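Local coordinates for pantothenate synthetase (Francisella tularensis subsp. tularensis, PDB 3N8H), which probably catalyses the ATP-dependent condensation of pantoate with beta-alanine to pantothenate through a pantoyl-adenylate intermediate, at residues A[47-61]-A[87-101]. Numbering follows the deposited sequence.
Sequences KSENDVVIVSIFVNP and LDVDVLFNPSEKDIY
K47, its chain bent at chi2 and chi3, curls over to D88 and places NZ 3.0 Å from D88 O, above the carbonyl plane. At the start of strand 52-57, V53 N meets the anti lone pair of D90 OD1 (2.8 Å, nearly straight with an N-H...O angle of 166°), a carboxylate bond that precedes the backbone ladder. From there strands 52-57 and 91-93 run parallel: V91 N donates to V53 O, V55 N to V91 O, F93 N to V55 O and I57 N to F93 O. V55 CG2 packs on V89 CG1 (3.9 Å), with I43 of helix 37-49 against both valines; on the other face I54 lies alongside V91. Past the ladder, I57 O accepts a hydrogen bond from N94 ND2 (2.9 Å); the oxygen lies almost in the amide plane of N94, whereas ND2 stands above the I57 carbonyl plane. With CG anti to the backbone N (chi1 180°), the F58 ring reaches helix 97-100; I100 CG1 of that helix sits over one face, 4.0 Å from the centroid, and Y101 CE2, just past the helix, lies at the ring edge. Y101 OH donates to N60 OD1 (2.6 Å), and P61 CG abuts the E97 carboxylate carbon. These neighbouring strands belong to the parallel sheet of a Rossmann-like HUP-clan nucleotide-binding domain, and N60 lies beside Q63, predicted to bind pantoate and beta-alanine.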
ATOM      1  N   LYS A  47     -20.978 -12.173 -13.824  1.00 33.64           N
ATOM      2  CA  LYS A  47     -21.965 -11.759 -14.835  1.00 43.50           C
ATOM      3  C   LYS A  47     -23.388 -11.834 -14.294  1.00 53.81           C
ATOM      4  O   LYS A  47     -24.224 -10.988 -14.614  1.00 52.97           O
ATOM      5  CB  LYS A  47     -21.850 -12.576 -16.131  1.00 42.87           C
ATOM      6  CG  LYS A  47     -20.704 -12.168 -17.047  1.00 47.85           C
ATOM      7  CD  LYS A  47     -21.003 -10.874 -17.832  1.00 50.11           C
ATOM      8  CE  LYS A  47     -22.076 -11.080 -18.899  1.00 54.38           C
ATOM      9  NZ  LYS A  47     -22.252  -9.837 -19.725  1.00 51.87           N
ATOM     10  N   SER A  48     -23.658 -12.840 -13.464  1.00 44.76           N
ATOM     11  CA  SER A  48     -24.994 -13.015 -12.910  1.00 46.19           C
ATOM     12  C   SER A  48     -25.310 -11.967 -11.839  1.00 49.99           C
ATOM     13  O   SER A  48     -26.450 -11.888 -11.381  1.00 51.21           O
ATOM     14  CB  SER A  48     -25.120 -14.390 -12.277  1.00 44.58           C
ATOM     15  OG  SER A  48     -24.412 -14.415 -11.050  1.00 46.68           O
ATOM     16  N   GLU A  49     -24.305 -11.177 -11.450  1.00 45.61           N
ATOM     17  CA  GLU A  49     -24.399 -10.289 -10.292  1.00 50.39           C
ATOM     18  C   GLU A  49     -24.100  -8.808 -10.585  1.00 54.15           C
ATOM     19  O   GLU A  49     -24.188  -7.964  -9.687  1.00 52.36           O
ATOM     20  CB  GLU A  49     -23.456 -10.781  -9.170  1.00 45.13           C
ATOM     21  CG  GLU A  49     -24.068 -11.843  -8.285  1.00 51.86           C
ATOM     22  CD  GLU A  49     -23.203 -12.183  -7.087  1.00 54.89           C
ATOM     23  OE1 GLU A  49     -22.110 -11.599  -6.953  1.00 47.42           O
ATOM     24  OE2 GLU A  49     -23.610 -13.045  -6.282  1.00 68.36           O
ATOM     25  N   ASN A  50     -23.735  -8.491 -11.822  1.00 51.33           N
ATOM     26  CA  ASN A  50     -23.292  -7.135 -12.152  1.00 45.46           C
ATOM     27  C   ASN A  50     -23.735  -6.695 -13.548  1.00 49.96           C
ATOM     28  O   ASN A  50     -24.062  -7.527 -14.387  1.00 51.83           O
ATOM     29  CB  ASN A  50     -21.768  -7.029 -12.049  1.00 34.54           C
ATOM     30  CG  ASN A  50     -21.246  -7.299 -10.636  1.00 41.50           C
ATOM     31  OD1 ASN A  50     -21.090  -6.377  -9.814  1.00 32.77           O
ATOM     32  ND2 ASN A  50     -20.938  -8.552 -10.360  1.00 38.12           N
ATOM     33  N   ASP A  51     -23.728  -5.385 -13.788  1.00 49.62           N
ATOM     34  CA  ASP A  51     -24.098  -4.830 -15.091  1.00 47.88           C
ATOM     35  C   ASP A  51     -22.864  -4.764 -15.983  1.00 51.23           C
ATOM     36  O   ASP A  51     -22.952  -4.884 -17.211  1.00 47.71           O
ATOM     37  CB  ASP A  51     -24.674  -3.422 -14.938  1.00 48.15           C
ATOM     38  CG  ASP A  51     -25.871  -3.375 -14.011  1.00 52.50           C
ATOM     39  OD1 ASP A  51     -26.922  -3.925 -14.382  1.00 59.77           O
ATOM     40  OD2 ASP A  51     -25.763  -2.781 -12.913  1.00 59.45           O
ATOM     41  N   VAL A  52     -21.713  -4.569 -15.349  1.00 51.16           N
ATOM     42  CA  VAL A  52     -20.449  -4.476 -16.061  1.00 45.95           C
ATOM     43  C   VAL A  52     -19.447  -5.427 -15.426  1.00 48.53           C
ATOM     44  O   VAL A  52     -19.235  -5.410 -14.210  1.00 39.85           O
ATOM     45  CB  VAL A  52     -19.888  -3.054 -16.020  1.00 46.20           C
ATOM     46  CG1 VAL A  52     -18.627  -2.942 -16.867  1.00 35.10           C
ATOM     47  CG2 VAL A  52     -20.946  -2.058 -16.471  1.00 49.40           C
ATOM     48  N   VAL A  53     -18.847  -6.276 -16.251  1.00 40.04           N
ATOM     49  CA  VAL A  53     -17.809  -7.179 -15.767  1.00 35.03           C
ATOM     50  C   VAL A  53     -16.511  -6.825 -16.454  1.00 40.56           C
ATOM     51  O   VAL A  53     -16.457  -6.630 -17.686  1.00 36.19           O
ATOM     52  CB  VAL A  53     -18.162  -8.686 -15.996  1.00 46.80           C
ATOM     53  CG1 VAL A  53     -16.999  -9.615 -15.546  1.00 28.77           C
ATOM     54  CG2 VAL A  53     -19.424  -9.042 -15.248  1.00 45.68           C
ATOM     55  N   ILE A  54     -15.488  -6.707 -15.621  1.00 37.39           N
ATOM     56  CA  ILE A  54     -14.127  -6.446 -16.033  1.00 34.78           C
ATOM     57  C   ILE A  54     -13.275  -7.638 -15.651  1.00 34.84           C
ATOM     58  O   ILE A  54     -13.336  -8.131 -14.514  1.00 37.94           O
ATOM     59  CB  ILE A  54     -13.544  -5.232 -15.270  1.00 43.39           C
ATOM     60  CG1 ILE A  54     -14.349  -3.966 -15.559  1.00 41.58           C
ATOM     61  CG2 ILE A  54     -12.056  -5.052 -15.576  1.00 32.20           C
ATOM     62  CD1 ILE A  54     -13.933  -2.779 -14.678  1.00 41.71           C
ATOM     63  N   VAL A  55     -12.464  -8.097 -16.589  1.00 34.90           N
ATOM     64  CA  VAL A  55     -11.507  -9.163 -16.306  1.00 36.17           C
ATOM     65  C   VAL A  55     -10.118  -8.614 -16.607  1.00 33.75           C
ATOM     66  O   VAL A  55      -9.910  -8.018 -17.666  1.00 37.83           O
ATOM     67  CB  VAL A  55     -11.796 -10.410 -17.177  1.00 37.77           C
ATOM     68  CG1 VAL A  55     -10.643 -11.422 -17.108  1.00 34.84           C
ATOM     69  CG2 VAL A  55     -13.133 -11.060 -16.767  1.00 34.89           C
ATOM     70  N   SER A  56      -9.183  -8.759 -15.673  1.00 32.64           N
ATOM     71  CA  SER A  56      -7.805  -8.378 -15.972  1.00 31.47           C
ATOM     72  C   SER A  56      -6.998  -9.641 -16.299  1.00 33.44           C
ATOM     73  O   SER A  56      -7.315 -10.737 -15.835  1.00 30.00           O
ATOM     74  CB  SER A  56      -7.145  -7.550 -14.847  1.00 28.64           C
ATOM     75  OG  SER A  56      -7.061  -8.237 -13.585  1.00 33.51           O
ATOM     76  N   ILE A  57      -5.997  -9.473 -17.145  1.00 33.56           N
ATOM     77  CA  ILE A  57      -4.996 -10.488 -17.397  1.00 36.45           C
ATOM     78  C   ILE A  57      -3.662  -9.779 -17.321  1.00 37.34           C
ATOM     79  O   ILE A  57      -3.359  -8.866 -18.113  1.00 34.40           O
ATOM     80  CB  ILE A  57      -5.157 -11.137 -18.776  1.00 38.81           C
ATOM     81  CG1 ILE A  57      -6.428 -11.995 -18.813  1.00 30.57           C
ATOM     82  CG2 ILE A  57      -3.914 -11.974 -19.149  1.00 38.13           C
ATOM     83  CD1 ILE A  57      -6.709 -12.582 -20.199  1.00 37.67           C
ATOM     84  N   PHE A  58      -2.884 -10.180 -16.322  1.00 31.28           N
ATOM     85  CA  PHE A  58      -1.599  -9.565 -16.060  1.00 35.97           C
ATOM     86  C   PHE A  58      -0.781 -10.558 -15.257  1.00 38.19           C
ATOM     87  O   PHE A  58      -1.109 -10.854 -14.097  1.00 32.62           O
ATOM     88  CB  PHE A  58      -1.737  -8.228 -15.303  1.00 41.78           C
ATOM     89  CG  PHE A  58      -0.396  -7.552 -14.999  1.00 40.90           C
ATOM     90  CD1 PHE A  58       0.030  -7.364 -13.676  1.00 35.02           C
ATOM     91  CD2 PHE A  58       0.438  -7.128 -16.039  1.00 40.89           C
ATOM     92  CE1 PHE A  58       1.266  -6.756 -13.391  1.00 30.90           C
ATOM     93  CE2 PHE A  58       1.671  -6.524 -15.769  1.00 41.68           C
ATOM     94  CZ  PHE A  58       2.086  -6.329 -14.440  1.00 36.03           C
ATOM     95  N   VAL A  59       0.257 -11.097 -15.903  1.00 32.92           N
ATOM     96  CA  VAL A  59       1.200 -11.959 -15.232  1.00 35.50           C
ATOM     97  C   VAL A  59       2.171 -11.087 -14.440  1.00 40.58           C
ATOM     98  O   VAL A  59       3.158 -10.555 -14.968  1.00 37.36           O
ATOM     99  CB  VAL A  59       1.993 -12.856 -16.212  1.00 34.05           C
ATOM    100  CG1 VAL A  59       2.784 -13.869 -15.414  1.00 32.51           C
ATOM    101  CG2 VAL A  59       1.051 -13.597 -17.206  1.00 27.17           C
ATOM    102  N   ASN A  60       1.878 -10.948 -13.161  1.00 37.12           N
ATOM    103  CA  ASN A  60       2.622 -10.055 -12.286  1.00 33.00           C
ATOM    104  C   ASN A  60       3.990 -10.598 -11.870  1.00 35.88           C
ATOM    105  O   ASN A  60       4.062 -11.524 -11.061  1.00 31.14           O
ATOM    106  CB  ASN A  60       1.773  -9.733 -11.047  1.00 30.12           C
ATOM    107  CG  ASN A  60       2.502  -8.869 -10.065  1.00 34.43           C
ATOM    108  OD1 ASN A  60       3.197  -7.938 -10.456  1.00 33.44           O
ATOM    109  ND2 ASN A  60       2.360  -9.173  -8.778  1.00 36.36           N
ATOM    110  N   PRO A  61       5.080  -9.995 -12.388  1.00 39.75           N
ATOM    111  CA  PRO A  61       6.423 -10.516 -12.109  1.00 36.70           C
ATOM    112  C   PRO A  61       6.800 -10.447 -10.632  1.00 42.81           C
ATOM    113  O   PRO A  61       7.601 -11.254 -10.173  1.00 39.51           O
ATOM    114  CB  PRO A  61       7.361  -9.573 -12.876  1.00 38.66           C
ATOM    115  CG  PRO A  61       6.496  -8.699 -13.706  1.00 47.11           C
ATOM    116  CD  PRO A  61       5.104  -8.773 -13.214  1.00 44.14           C
ATOM    117  N   LEU A  87     -18.029 -15.246 -23.401  1.00 46.05           N
ATOM    118  CA  LEU A  87     -18.651 -15.044 -22.100  1.00 46.22           C
ATOM    119  C   LEU A  87     -19.291 -13.664 -21.984  1.00 49.74           C
ATOM    120  O   LEU A  87     -19.795 -13.288 -20.920  1.00 46.14           O
ATOM    121  CB  LEU A  87     -17.610 -15.249 -20.990  1.00 35.08           C
ATOM    122  CG  LEU A  87     -17.227 -16.720 -20.772  1.00 40.67           C
ATOM    123  CD1 LEU A  87     -16.050 -16.876 -19.819  1.00 43.46           C
ATOM    124  CD2 LEU A  87     -18.450 -17.534 -20.298  1.00 47.96           C
ATOM    125  N   ASP A  88     -19.256 -12.913 -23.085  1.00 48.48           N
ATOM    126  CA  ASP A  88     -19.813 -11.561 -23.139  1.00 46.41           C
ATOM    127  C   ASP A  88     -19.216 -10.636 -22.071  1.00 46.74           C
ATOM    128  O   ASP A  88     -19.875  -9.710 -21.582  1.00 42.12           O
ATOM    129  CB  ASP A  88     -21.346 -11.596 -23.079  1.00 52.14           C
ATOM    130  CG  ASP A  88     -21.964 -12.255 -24.317  1.00 59.09           C
ATOM    131  OD1 ASP A  88     -21.540 -11.904 -25.432  1.00 62.04           O
ATOM    132  OD2 ASP A  88     -22.862 -13.119 -24.185  1.00 62.52           O
ATOM    133  N   VAL A  89     -17.960 -10.886 -21.718  1.00 41.86           N
ATOM    134  CA  VAL A  89     -17.235  -9.989 -20.822  1.00 47.35           C
ATOM    135  C   VAL A  89     -17.148  -8.583 -21.424  1.00 47.50           C
ATOM    136  O   VAL A  89     -16.812  -8.430 -22.586  1.00 38.86           O
ATOM    137  CB  VAL A  89     -15.810 -10.517 -20.494  1.00 36.19           C
ATOM    138  CG1 VAL A  89     -15.000  -9.428 -19.814  1.00 33.91           C
ATOM    139  CG2 VAL A  89     -15.896 -11.747 -19.592  1.00 37.28           C
ATOM    140  N   ASP A  90     -17.447  -7.564 -20.623  1.00 45.39           N
ATOM    141  CA  ASP A  90     -17.524  -6.200 -21.123  1.00 50.68           C
ATOM    142  C   ASP A  90     -16.150  -5.596 -21.381  1.00 45.15           C
ATOM    143  O   ASP A  90     -15.930  -5.011 -22.439  1.00 42.43           O
ATOM    144  CB  ASP A  90     -18.362  -5.319 -20.186  1.00 50.59           C
ATOM    145  CG  ASP A  90     -19.747  -5.898 -19.942  1.00 57.87           C
ATOM    146  OD1 ASP A  90     -20.000  -6.388 -18.821  1.00 51.74           O
ATOM    147  OD2 ASP A  90     -20.572  -5.898 -20.888  1.00 60.66           O
ATOM    148  N   VAL A  91     -15.220  -5.752 -20.438  1.00 33.16           N
ATOM    149  CA  VAL A  91     -13.890  -5.150 -20.602  1.00 40.36           C
ATOM    150  C   VAL A  91     -12.767  -6.111 -20.270  1.00 40.24           C
ATOM    151  O   VAL A  91     -12.765  -6.705 -19.195  1.00 42.87           O
ATOM    152  CB  VAL A  91     -13.681  -3.900 -19.701  1.00 46.13           C
ATOM    153  CG1 VAL A  91     -12.332  -3.260 -19.995  1.00 44.16           C
ATOM    154  CG2 VAL A  91     -14.799  -2.895 -19.895  1.00 48.91           C
ATOM    155  N   LEU A  92     -11.819  -6.258 -21.191  1.00 37.29           N
ATOM    156  CA  LEU A  92     -10.557  -6.940 -20.896  1.00 36.40           C
ATOM    157  C   LEU A  92      -9.512  -5.872 -20.591  1.00 43.63           C
ATOM    158  O   LEU A  92      -9.218  -5.014 -21.434  1.00 35.28           O
ATOM    159  CB  LEU A  92     -10.063  -7.732 -22.101  1.00 32.30           C
ATOM    160  CG  LEU A  92      -9.030  -8.847 -21.890  1.00 38.41           C
ATOM    161  CD1 LEU A  92      -7.927  -8.873 -22.955  1.00 35.84           C
ATOM    162  CD2 LEU A  92      -8.461  -8.892 -20.478  1.00 39.33           C
ATOM    163  N   PHE A  93      -8.940  -5.932 -19.396  1.00 36.75           N
ATOM    164  CA  PHE A  93      -7.845  -5.046 -19.045  1.00 36.21           C
ATOM    165  C   PHE A  93      -6.563  -5.852 -19.018  1.00 40.84           C
ATOM    166  O   PHE A  93      -6.347  -6.676 -18.122  1.00 36.55           O
ATOM    167  CB  PHE A  93      -8.074  -4.416 -17.680  1.00 33.86           C
ATOM    168  CG  PHE A  93      -6.966  -3.518 -17.243  1.00 34.96           C
ATOM    169  CD1 PHE A  93      -6.416  -2.602 -18.119  1.00 35.67           C
ATOM    170  CD2 PHE A  93      -6.471  -3.584 -15.947  1.00 34.90           C
ATOM    171  CE1 PHE A  93      -5.391  -1.758 -17.706  1.00 38.63           C
ATOM    172  CE2 PHE A  93      -5.458  -2.745 -15.534  1.00 30.27           C
ATOM    173  CZ  PHE A  93      -4.913  -1.836 -16.410  1.00 35.89           C
ATOM    174  N   ASN A  94      -5.707  -5.587 -19.994  1.00 38.08           N
ATOM    175  CA  ASN A  94      -4.522  -6.382 -20.240  1.00 39.82           C
ATOM    176  C   ASN A  94      -3.315  -5.448 -20.323  1.00 43.30           C
ATOM    177  O   ASN A  94      -2.843  -5.131 -21.429  1.00 38.33           O
ATOM    178  CB  ASN A  94      -4.722  -7.121 -21.564  1.00 54.03           C
ATOM    179  CG  ASN A  94      -3.530  -7.937 -21.965  1.00 51.50           C
ATOM    180  OD1 ASN A  94      -3.183  -8.003 -23.149  1.00 44.18           O
ATOM    181  ND2 ASN A  94      -2.886  -8.565 -20.983  1.00 42.55           N
ATOM    182  N   PRO A  95      -2.833  -4.971 -19.157  1.00 39.58           N
ATOM    183  CA  PRO A  95      -1.789  -3.947 -19.145  1.00 41.19           C
ATOM    184  C   PRO A  95      -0.407  -4.563 -19.230  1.00 34.77           C
ATOM    185  O   PRO A  95      -0.249  -5.767 -19.059  1.00 35.52           O
ATOM    186  CB  PRO A  95      -1.976  -3.257 -17.785  1.00 35.94           C
ATOM    187  CG  PRO A  95      -2.536  -4.331 -16.910  1.00 33.78           C
ATOM    188  CD  PRO A  95      -3.267  -5.332 -17.793  1.00 34.56           C
ATOM    189  N   SER A  96       0.575  -3.715 -19.505  1.00 40.52           N
ATOM    190  CA  SER A  96       1.972  -4.111 -19.574  1.00 41.97           C
ATOM    191  C   SER A  96       2.628  -3.848 -18.217  1.00 41.78           C
ATOM    192  O   SER A  96       2.082  -3.130 -17.371  1.00 38.31           O
ATOM    193  CB  SER A  96       2.695  -3.285 -20.647  1.00 41.89           C
ATOM    194  OG  SER A  96       2.934  -1.954 -20.189  1.00 38.84           O
ATOM    195  N   GLU A  97       3.801  -4.427 -18.016  1.00 41.83           N
ATOM    196  CA  GLU A  97       4.572  -4.195 -16.803  1.00 50.68           C
ATOM    197  C   GLU A  97       4.752  -2.709 -16.553  1.00 48.36           C
ATOM    198  O   GLU A  97       4.629  -2.243 -15.422  1.00 40.78           O
ATOM    199  CB  GLU A  97       5.955  -4.815 -16.947  1.00 60.16           C
ATOM    200  CG  GLU A  97       6.204  -6.021 -16.094  1.00 64.23           C
ATOM    201  CD  GLU A  97       7.683  -6.327 -16.002  1.00 62.45           C
ATOM    202  OE1 GLU A  97       8.160  -7.201 -16.752  1.00 66.62           O
ATOM    203  OE2 GLU A  97       8.365  -5.683 -15.181  1.00 55.27           O
ATOM    204  N   LYS A  98       5.067  -1.969 -17.613  1.00 42.29           N
ATOM    205  CA  LYS A  98       5.333  -0.544 -17.496  1.00 49.30           C
ATOM    206  C   LYS A  98       4.085   0.212 -17.059  1.00 46.84           C
ATOM    207  O   LYS A  98       4.169   1.156 -16.280  1.00 43.99           O
ATOM    208  CB  LYS A  98       5.833   0.020 -18.825  1.00 59.36           C
ATOM    209  CG  LYS A  98       7.239  -0.394 -19.217  1.00 74.19           C
ATOM    210  CD  LYS A  98       7.525  -0.040 -20.688  1.00 85.63           C
ATOM    211  CE  LYS A  98       7.340   1.453 -20.961  1.00 89.36           C
ATOM    212  NZ  LYS A  98       5.922   1.917 -20.863  1.00 88.42           N
ATOM    213  N   ASP A  99       2.927  -0.189 -17.575  1.00 40.25           N
ATOM    214  CA  ASP A  99       1.668   0.432 -17.146  1.00 37.88           C
ATOM    215  C   ASP A  99       1.530   0.321 -15.615  1.00 39.11           C
ATOM    216  O   ASP A  99       1.178   1.282 -14.927  1.00 40.47           O
ATOM    217  CB  ASP A  99       0.477  -0.262 -17.800  1.00 33.72           C
ATOM    218  CG  ASP A  99       0.395  -0.006 -19.303  1.00 39.80           C
ATOM    219  OD1 ASP A  99      -0.131  -0.883 -20.031  1.00 42.32           O
ATOM    220  OD2 ASP A  99       0.870   1.057 -19.749  1.00 41.02           O
ATOM    221  N   ILE A 100       1.808  -0.864 -15.088  1.00 37.18           N
ATOM    222  CA  ILE A 100       1.511  -1.150 -13.687  1.00 43.47           C
ATOM    223  C   ILE A 100       2.604  -0.669 -12.740  1.00 36.73           C
ATOM    224  O   ILE A 100       2.323  -0.192 -11.621  1.00 34.59           O
ATOM    225  CB  ILE A 100       1.205  -2.660 -13.461  1.00 33.29           C
ATOM    226  CG1 ILE A 100      -0.020  -3.072 -14.277  1.00 35.85           C
ATOM    227  CG2 ILE A 100       0.950  -2.945 -11.980  1.00 36.98           C
ATOM    228  CD1 ILE A 100      -1.275  -2.248 -13.973  1.00 42.60           C
ATOM    229  N   TYR A 101       3.846  -0.802 -13.193  1.00 36.83           N
ATOM    230  CA  TYR A 101       5.018  -0.380 -12.436  1.00 36.24           C
ATOM    231  C   TYR A 101       5.818   0.604 -13.263  1.00 37.70           C
ATOM    232  O   TYR A 101       6.858   0.253 -13.802  1.00 37.95           O
ATOM    233  CB  TYR A 101       5.913  -1.570 -12.153  1.00 36.13           C
ATOM    234  CG  TYR A 101       5.239  -2.633 -11.343  1.00 36.16           C
ATOM    235  CD1 TYR A 101       5.167  -2.541  -9.945  1.00 34.20           C
ATOM    236  CD2 TYR A 101       4.664  -3.731 -11.972  1.00 31.47           C
ATOM    237  CE1 TYR A 101       4.549  -3.525  -9.213  1.00 34.18           C
ATOM    238  CE2 TYR A 101       4.057  -4.722 -11.255  1.00 32.93           C
ATOM    239  CZ  TYR A 101       3.994  -4.624  -9.881  1.00 35.05           C
ATOM    240  OH  TYR A 101       3.375  -5.638  -9.188  1.00 33.92           O
TER